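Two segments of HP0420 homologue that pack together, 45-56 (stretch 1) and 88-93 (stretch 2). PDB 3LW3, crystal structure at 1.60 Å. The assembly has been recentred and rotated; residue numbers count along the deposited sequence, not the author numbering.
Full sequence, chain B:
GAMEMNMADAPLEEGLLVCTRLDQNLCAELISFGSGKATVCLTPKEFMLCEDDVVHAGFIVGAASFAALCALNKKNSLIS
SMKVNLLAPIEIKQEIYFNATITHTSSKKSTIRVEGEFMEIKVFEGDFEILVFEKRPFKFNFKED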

# COMPACT_ATOMS: atom_id res chain seq x y z
N LYS B 45 -14.22 2.74 1.81
CA LYS B 45 -15.15 3.71 1.19
C LYS B 45 -15.26 3.46 -0.31
O LYS B 45 -14.37 2.83 -0.92
CB LYS B 45 -14.66 5.14 1.43
CG LYS B 45 -14.47 5.52 2.94
CD LYS B 45 -15.69 5.08 3.75
CE LYS B 45 -15.54 5.52 5.26
NZ LYS B 45 -14.25 5.03 5.92
N GLU B 46 -16.35 3.93 -0.91
CA GLU B 46 -16.55 3.73 -2.34
C GLU B 46 -15.36 4.13 -3.19
O GLU B 46 -15.02 3.40 -4.14
CB GLU B 46 -17.82 4.44 -2.81
CG GLU B 46 -19.03 3.62 -2.49
CD GLU B 46 -20.34 4.41 -2.61
OE1 GLU B 46 -20.45 5.25 -3.55
OE2 GLU B 46 -21.26 4.18 -1.76
N PHE B 47 -14.69 5.24 -2.85
CA PHE B 47 -13.52 5.67 -3.63
C PHE B 47 -12.35 4.68 -3.63
O PHE B 47 -11.43 4.83 -4.41
CB PHE B 47 -13.05 7.06 -3.28
CG PHE B 47 -12.48 7.19 -1.91
CD1 PHE B 47 -11.11 6.89 -1.68
CD2 PHE B 47 -13.27 7.63 -0.85
CE1 PHE B 47 -10.56 7.05 -0.40
CE2 PHE B 47 -12.72 7.76 0.43
CZ PHE B 47 -11.36 7.49 0.64
N MET B 48 -12.37 3.74 -2.68
CA MET B 48 -11.31 2.72 -2.53
C MET B 48 -11.50 1.46 -3.37
O MET B 48 -10.61 0.57 -3.40
CB MET B 48 -11.21 2.30 -1.07
CG MET B 48 -10.77 3.41 -0.15
SD MET B 48 -10.69 2.88 1.56
CE MET B 48 -10.14 4.36 2.33
N LEU B 49 -12.63 1.36 -4.07
CA LEU B 49 -12.95 0.13 -4.82
C LEU B 49 -12.15 -0.02 -6.11
O LEU B 49 -11.92 0.96 -6.84
CB LEU B 49 -14.44 0.14 -5.19
CG LEU B 49 -15.37 -0.04 -4.00
CD1 LEU B 49 -16.81 0.24 -4.42
CD2 LEU B 49 -15.24 -1.41 -3.34
N CYS B 50 -11.73 -1.26 -6.38
CA CYS B 50 -11.23 -1.62 -7.70
C CYS B 50 -12.42 -2.10 -8.51
O CYS B 50 -12.70 -1.56 -9.58
CB CYS B 50 -10.20 -2.74 -7.58
SG CYS B 50 -9.80 -3.61 -9.12
N GLU B 51 -13.11 -3.10 -7.99
CA GLU B 51 -14.36 -3.61 -8.60
C GLU B 51 -15.53 -3.28 -7.67
O GLU B 51 -15.33 -2.84 -6.54
CB GLU B 51 -14.32 -5.14 -8.86
CG GLU B 51 -12.99 -5.72 -9.42
CD GLU B 51 -12.87 -5.58 -10.93
OE1 GLU B 51 -13.80 -4.98 -11.53
OE2 GLU B 51 -11.85 -6.01 -11.51
N ASP B 52 -16.76 -3.50 -8.15
CA ASP B 52 -17.93 -3.33 -7.30
C ASP B 52 -17.76 -3.95 -5.90
O ASP B 52 -18.18 -3.37 -4.90
CB ASP B 52 -19.14 -4.01 -7.96
CG ASP B 52 -19.76 -3.18 -9.06
OD1 ASP B 52 -20.46 -3.78 -9.90
OD2 ASP B 52 -19.60 -1.94 -9.06
N ASP B 53 -17.19 -5.16 -5.84
CA ASP B 53 -17.10 -5.96 -4.61
C ASP B 53 -15.65 -6.26 -4.18
O ASP B 53 -15.39 -7.22 -3.42
CB ASP B 53 -17.83 -7.29 -4.81
CG ASP B 53 -17.56 -7.92 -6.19
OD1 ASP B 53 -16.82 -7.34 -7.06
OD2 ASP B 53 -18.12 -9.04 -6.43
N VAL B 54 -14.72 -5.45 -4.67
CA VAL B 54 -13.32 -5.64 -4.34
C VAL B 54 -12.59 -4.33 -4.09
O VAL B 54 -12.36 -3.50 -5.02
CB VAL B 54 -12.56 -6.44 -5.43
CG1 VAL B 54 -11.15 -6.72 -4.95
CG2 VAL B 54 -13.31 -7.75 -5.82
N VAL B 55 -12.17 -4.14 -2.84
CA VAL B 55 -11.40 -2.97 -2.46
C VAL B 55 -10.02 -3.09 -3.10
O VAL B 55 -9.39 -4.14 -3.03
CB VAL B 55 -11.30 -2.82 -0.93
CG1 VAL B 55 -10.30 -1.72 -0.50
CG2 VAL B 55 -12.69 -2.50 -0.38
N HIS B 56 -9.54 -2.00 -3.69
CA HIS B 56 -8.25 -2.01 -4.34
C HIS B 56 -7.08 -2.36 -3.41
O HIS B 56 -7.01 -1.86 -2.25
CB HIS B 56 -7.96 -0.64 -4.93
CG HIS B 56 -6.84 -0.67 -5.91
ND1 HIS B 56 -5.75 0.16 -5.84
CD2 HIS B 56 -6.65 -1.45 -7.00
CE1 HIS B 56 -4.93 -0.11 -6.85
NE2 HIS B 56 -5.47 -1.07 -7.57
N ALA B 88 -8.42 -12.60 1.22
CA ALA B 88 -9.79 -12.56 0.73
C ALA B 88 -10.13 -11.16 0.24
O ALA B 88 -9.56 -10.16 0.78
CB ALA B 88 -10.74 -12.97 1.85
N PRO B 89 -11.07 -11.07 -0.75
CA PRO B 89 -11.50 -9.77 -1.25
C PRO B 89 -12.37 -9.07 -0.21
O PRO B 89 -13.18 -9.71 0.43
CB PRO B 89 -12.35 -10.11 -2.49
CG PRO B 89 -12.86 -11.46 -2.23
CD PRO B 89 -11.70 -12.17 -1.51
N ILE B 90 -12.20 -7.78 -0.06
CA ILE B 90 -12.92 -7.01 0.94
C ILE B 90 -13.94 -6.11 0.21
O ILE B 90 -13.62 -5.56 -0.89
CB ILE B 90 -11.89 -6.17 1.78
CG1 ILE B 90 -10.83 -7.06 2.43
CG2 ILE B 90 -12.57 -5.38 2.85
CD1 ILE B 90 -11.36 -8.22 3.17
N GLU B 91 -15.12 -5.96 0.79
CA GLU B 91 -16.18 -5.07 0.28
C GLU B 91 -16.31 -3.87 1.18
O GLU B 91 -15.89 -3.90 2.35
CB GLU B 91 -17.54 -5.81 0.27
CG GLU B 91 -17.60 -7.01 -0.62
CD GLU B 91 -18.89 -7.79 -0.39
OE1 GLU B 91 -18.84 -8.86 0.25
OE2 GLU B 91 -19.95 -7.31 -0.84
N ILE B 92 -16.96 -2.81 0.67
CA ILE B 92 -17.29 -1.68 1.53
C ILE B 92 -18.14 -2.16 2.69
O ILE B 92 -18.77 -3.21 2.62
CB ILE B 92 -18.01 -0.55 0.75
CG1 ILE B 92 -19.23 -1.12 0.06
CG2 ILE B 92 -17.03 0.16 -0.22
CD1 ILE B 92 -20.13 -0.03 -0.54
N LYS B 93 -18.09 -1.41 3.78
CA LYS B 93 -18.83 -1.73 5.01
C LYS B 93 -18.13 -2.75 5.88
O LYS B 93 -18.43 -2.82 7.07
CB LYS B 93 -20.29 -2.17 4.77
CG LYS B 93 -21.18 -1.10 4.14
CD LYS B 93 -22.63 -1.59 4.12
CE LYS B 93 -23.53 -0.76 3.18
NZ LYS B 93 -25.00 -1.18 3.21
O HOH W 1 -17.97 -3.49 -1.96
O HOH W 2 -10.13 -6.34 -1.34

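A chain segment without regular secondary structure can still pack well against its neighbour, provided that one or two backbone bonds set the register and a few branched side chains fit the spaces left between them. The contact between residues 45-56 and 88-93 of the HP0420 homologue illustrates the principle on a small scale, burying 402 Å² with both sides summed.

The longer stretch supplies a folded surface. A short 3-10 segment, Glu46 to Met48, leads to a corner at Cys50, and a type I turn from Glu51 to Val54 sends the chain back. The backbone bond from His56 N to Met48 O, 2.8 Å, ties the returning limb to the outgoing one, while Cys50 N and Glu51 N both reach Val54 O, at 2.7 and 3.1 Å. Residues from both limbs therefore face the extended segment 88-93.

One direct hydrogen bond joins the two stretches. Val55 N donates to Ile90 O at 2.8 Å, with an angle of 151° at the hydrogen. The same carbonyl oxygen also receives a CA-H...O contact from Val54, whose CA lies 3.5 Å from Ile90 O, so the acceptor sits against two successive residues of the strand. Water extends this backbone pairing where the chains do not bond directly. Water 2 donates to Val55 O (2.9 Å) and accepts from Ile90 N (2.8 Å), so the same two residues are linked once directly and once through solvent. Water 1 repeats the device further along, donating to Asp52 O and accepting from Ile92 N, each at 2.9 Å. Ile90 N and Ile92 N, with Val55 O and Asp52 O, thus find water partners between the two chains.

The most prominent bump is Ile92, which has the largest area covered by the opposing stretch. Its CA-to-CB bond points toward stretch 1, and its methyl group CG2 enters a hollow made partly of backbone and partly of side chain: Ile92 CG2 is 3.7 Å from Lys45 C, 3.9 Å from Glu46 N and 3.9 Å from Leu49 CD2. Leu49 starts sideways, but the end of its side chain comes nearer, supplying the apolar part of this pocket. Ile92 CD1 extends the contact over Glu46, lying 4.3 Å from its aliphatic CG.

Val55 answers with a bump in the other direction. Its CA-to-CB bond points toward stretch 2, and Val55 CG2 lies 4.3 Å from Ile90 CG2 and 4.2 Å from Glu91 C, packing against a methyl group and the following backbone at once. One residue before Ile90, the CA-to-CB bond of Pro89 also points toward the opposing stretch, its CB meeting Val54 CG2 at 4.2 Å. Glu91 contributes carbon rather than charge: its CG approaches Asp53 O to 3.6 Å and Asp53 CB to 4.2 Å. The lesson is one of complementary scale: one direct bond and two waters link the backbones, while small carbon groups, methyls among them, pack between.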